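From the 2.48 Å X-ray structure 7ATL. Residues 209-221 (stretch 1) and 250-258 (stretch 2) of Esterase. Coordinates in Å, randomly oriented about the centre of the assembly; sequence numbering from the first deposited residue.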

# COMPACT_ATOMS: atom_id res chain seq x y z
N PHE A 209 12.49 -4.25 -3.30
CA PHE A 209 11.63 -4.77 -4.40
C PHE A 209 11.74 -6.29 -4.54
O PHE A 209 10.91 -6.88 -5.26
N TYR A 210 12.74 -6.89 -3.88
CA TYR A 210 12.90 -8.34 -3.69
C TYR A 210 13.83 -8.60 -2.50
O TYR A 210 14.51 -7.65 -2.06
N THR A 211 13.84 -9.83 -1.99
CA THR A 211 14.73 -10.27 -0.88
C THR A 211 15.48 -11.53 -1.32
O THR A 211 14.90 -12.32 -2.09
N THR A 212 16.74 -11.67 -0.88
CA THR A 212 17.54 -12.91 -0.99
C THR A 212 17.44 -13.73 0.30
O THR A 212 17.96 -14.84 0.32
N ASP A 213 16.81 -13.18 1.34
CA ASP A 213 16.69 -13.83 2.67
C ASP A 213 15.37 -14.61 2.72
O ASP A 213 14.40 -14.11 3.33
N VAL A 214 15.37 -15.80 2.13
CA VAL A 214 14.17 -16.69 1.99
C VAL A 214 13.55 -17.00 3.36
O VAL A 214 12.33 -16.94 3.46
N ASP A 215 14.36 -17.38 4.36
CA ASP A 215 13.89 -17.90 5.68
C ASP A 215 13.16 -16.80 6.46
O ASP A 215 12.31 -17.16 7.28
N ASN A 216 13.49 -15.52 6.26
CA ASN A 216 12.89 -14.43 7.09
C ASN A 216 11.65 -13.80 6.42
O ASN A 216 11.09 -12.88 7.01
N LEU A 217 11.20 -14.27 5.26
CA LEU A 217 9.99 -13.73 4.58
C LEU A 217 8.78 -14.53 5.05
O LEU A 217 8.70 -15.72 4.75
N ALA A 218 7.85 -13.91 5.76
CA ALA A 218 6.61 -14.59 6.21
C ALA A 218 5.95 -15.28 5.02
O ALA A 218 5.77 -14.68 3.96
N THR A 219 5.55 -16.51 5.22
CA THR A 219 4.74 -17.29 4.27
C THR A 219 3.35 -16.65 4.13
O THR A 219 2.64 -16.46 5.16
N ALA A 220 2.93 -16.38 2.90
CA ALA A 220 1.59 -15.83 2.59
C ALA A 220 0.54 -16.93 2.70
O ALA A 220 0.71 -18.00 2.07
N TYR A 221 -0.53 -16.66 3.45
CA TYR A 221 -1.72 -17.52 3.63
C TYR A 221 -2.92 -16.73 3.12
O TYR A 221 -2.78 -15.47 3.04
N ALA A 250 1.47 -14.42 -6.79
CA ALA A 250 2.63 -15.29 -6.98
C ALA A 250 3.64 -14.96 -5.89
O ALA A 250 4.55 -14.16 -6.08
N PRO A 251 3.50 -15.59 -4.70
CA PRO A 251 4.43 -15.37 -3.59
C PRO A 251 5.92 -15.59 -3.89
O PRO A 251 6.71 -15.03 -3.18
N SER A 252 6.28 -16.30 -4.95
CA SER A 252 7.71 -16.46 -5.35
C SER A 252 8.26 -15.15 -5.93
O SER A 252 9.48 -14.98 -5.90
N ARG A 253 7.40 -14.26 -6.46
CA ARG A 253 7.85 -13.02 -7.14
C ARG A 253 8.83 -12.24 -6.26
O ARG A 253 9.86 -11.76 -6.79
N ALA A 254 8.53 -12.14 -4.96
CA ALA A 254 9.33 -11.45 -3.92
C ALA A 254 10.79 -11.94 -3.90
O ALA A 254 11.64 -11.23 -3.32
N LEU A 255 11.09 -13.12 -4.45
CA LEU A 255 12.45 -13.74 -4.39
C LEU A 255 13.20 -13.53 -5.70
O LEU A 255 14.39 -13.83 -5.72
N ASP A 256 12.52 -13.00 -6.72
CA ASP A 256 13.02 -12.90 -8.11
C ASP A 256 13.65 -11.52 -8.30
O ASP A 256 12.91 -10.56 -8.43
N ALA A 257 14.98 -11.43 -8.38
CA ALA A 257 15.70 -10.16 -8.60
C ALA A 257 15.37 -9.58 -9.99
O ALA A 257 15.70 -8.40 -10.23
N GLN A 258 14.76 -10.38 -10.88
CA GLN A 258 14.48 -9.98 -12.29
C GLN A 258 13.05 -9.46 -12.42
O GLN A 258 12.75 -8.81 -13.43

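Leu255, Tyr210 and Ala254 account for about half of the 451 Å² buried between the stretches. The backbone sets the register: Thr211 N donates to Ala254 O at 2.9 Å with an N-H...O angle of 159°, the one direct hydrogen bond across the contact, and the same oxygen lies 3.2 Å from Tyr210 CA.

Next to this anchor, the Tyr210 side chain, whose CA-to-CB bond points toward stretch 2, lies beside Ala257. With chi1 at 81° (p) and chi2 at -79°, the Tyr210 ring offers a face to the methyl: Ala257 CB sits 3.6 Å from the ring centroid, 21° off the normal, which meets the criteria for a CH-pi contact.

Leu255 begins differently. Its CA-to-CB bond points away, yet the m,t rotamer (chi1 -59°, chi2 173°) brings Leu255 CD2 back to stretch 1, 3.9 Å from Thr211 CG2, 4.1 Å from Leu217 CD2 and 4.2 Å from Val214 CG2. Leu217, in a t,p rotamer and with its CA-to-CB bond toward stretch 2, also packs CD2 against Ala254 CB at 3.8 Å. Farther along, Ala220 CB meets Pro251 CG at 4.3 Å.

One water bridges the backbones, donating to Thr211 O (3.3 Å) and Leu255 O (3.0 Å). Thr211 OG1, by contrast, serves its own stretch, accepting from Asp213 N at 3.0 Å.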

# COMPACT_ATOMS: atom_id res chain seq x y z
CB PHE A 209 11.97 -4.05 -5.70
CG PHE A 209 11.31 -2.71 -5.80
CD1 PHE A 209 9.98 -2.62 -6.16
CD2 PHE A 209 12.01 -1.56 -5.46
CE1 PHE A 209 9.35 -1.39 -6.23
CE2 PHE A 209 11.38 -0.33 -5.53
CZ PHE A 209 10.06 -0.25 -5.92
CB TYR A 210 13.46 -8.98 -4.95
CG TYR A 210 14.95 -8.86 -5.12
CD1 TYR A 210 15.53 -7.69 -5.58
CD2 TYR A 210 15.79 -9.93 -4.84
CE1 TYR A 210 16.90 -7.59 -5.76
CE2 TYR A 210 17.16 -9.84 -5.01
CZ TYR A 210 17.72 -8.67 -5.50
OH TYR A 210 19.07 -8.59 -5.72
CB THR A 211 13.95 -10.48 0.42
OG1 THR A 211 14.91 -10.81 1.42
CG2 THR A 211 12.89 -11.56 0.31
CB THR A 212 19.02 -12.63 -1.28
OG1 THR A 212 19.55 -11.88 -0.18
CG2 THR A 212 19.24 -11.93 -2.61
CB ASP A 213 16.81 -12.76 3.76
CG ASP A 213 16.79 -13.30 5.18
OD1 ASP A 213 16.34 -14.45 5.37
OD2 ASP A 213 17.22 -12.54 6.08
CB VAL A 214 14.51 -18.00 1.25
CG1 VAL A 214 13.25 -18.84 1.02
CG2 VAL A 214 15.27 -17.74 -0.05
CB ASP A 215 15.02 -18.44 6.58
CG ASP A 215 16.06 -19.32 5.89
OD1 ASP A 215 15.71 -20.02 4.91
OD2 ASP A 215 17.24 -19.28 6.33
CB ASN A 216 13.93 -13.38 7.46
CG ASN A 216 13.50 -12.57 8.67
OD1 ASN A 216 13.03 -13.11 9.68
ND2 ASN A 216 13.61 -11.26 8.56
CB LEU A 217 10.20 -13.84 3.06
CG LEU A 217 9.11 -13.23 2.18
CD1 LEU A 217 8.93 -11.75 2.51
CD2 LEU A 217 9.43 -13.41 0.70
CB ALA A 218 5.66 -13.63 6.85
CB THR A 219 4.69 -18.73 4.76
OG1 THR A 219 6.07 -19.03 4.96
CG2 THR A 219 3.97 -19.66 3.81
CB ALA A 220 1.60 -15.24 1.20
CB TYR A 221 -1.91 -17.91 5.10
CG TYR A 221 -0.82 -18.76 5.67
CD1 TYR A 221 0.38 -18.20 6.06
CD2 TYR A 221 -0.96 -20.14 5.79
CE1 TYR A 221 1.42 -18.98 6.54
CE2 TYR A 221 0.06 -20.93 6.27
CZ TYR A 221 1.26 -20.35 6.65
OH TYR A 221 2.29 -21.13 7.11
CB ALA A 250 3.17 -15.12 -8.38
CB PRO A 251 3.92 -16.33 -2.50
CG PRO A 251 2.45 -16.44 -2.83
CD PRO A 251 2.39 -16.48 -4.34
CB SER A 252 7.90 -17.61 -6.31
OG SER A 252 7.33 -17.33 -7.58
CB ARG A 253 6.63 -12.16 -7.49
CG ARG A 253 6.93 -11.02 -8.45
CD ARG A 253 5.69 -10.17 -8.68
NE ARG A 253 5.80 -9.34 -9.87
CZ ARG A 253 6.50 -8.22 -9.94
NH1 ARG A 253 7.17 -7.77 -8.89
NH2 ARG A 253 6.51 -7.54 -11.08
CB ALA A 254 8.67 -11.65 -2.57
CB LEU A 255 12.34 -15.23 -4.05
CG LEU A 255 11.64 -15.53 -2.72
CD1 LEU A 255 11.41 -17.02 -2.54
CD2 LEU A 255 12.43 -14.97 -1.54
CB ASP A 256 11.88 -13.14 -9.09
CG ASP A 256 12.30 -13.17 -10.55
OD1 ASP A 256 13.50 -12.99 -10.81
OD2 ASP A 256 11.41 -13.39 -11.40
CB ALA A 257 17.19 -10.39 -8.42
CB GLN A 258 14.61 -11.14 -13.30
CG GLN A 258 15.96 -11.87 -13.34
CD GLN A 258 17.15 -10.96 -13.14
OE1 GLN A 258 18.02 -11.20 -12.30
NE2 GLN A 258 17.19 -9.90 -13.92
O HOH W 1 16.18 -14.95 -3.61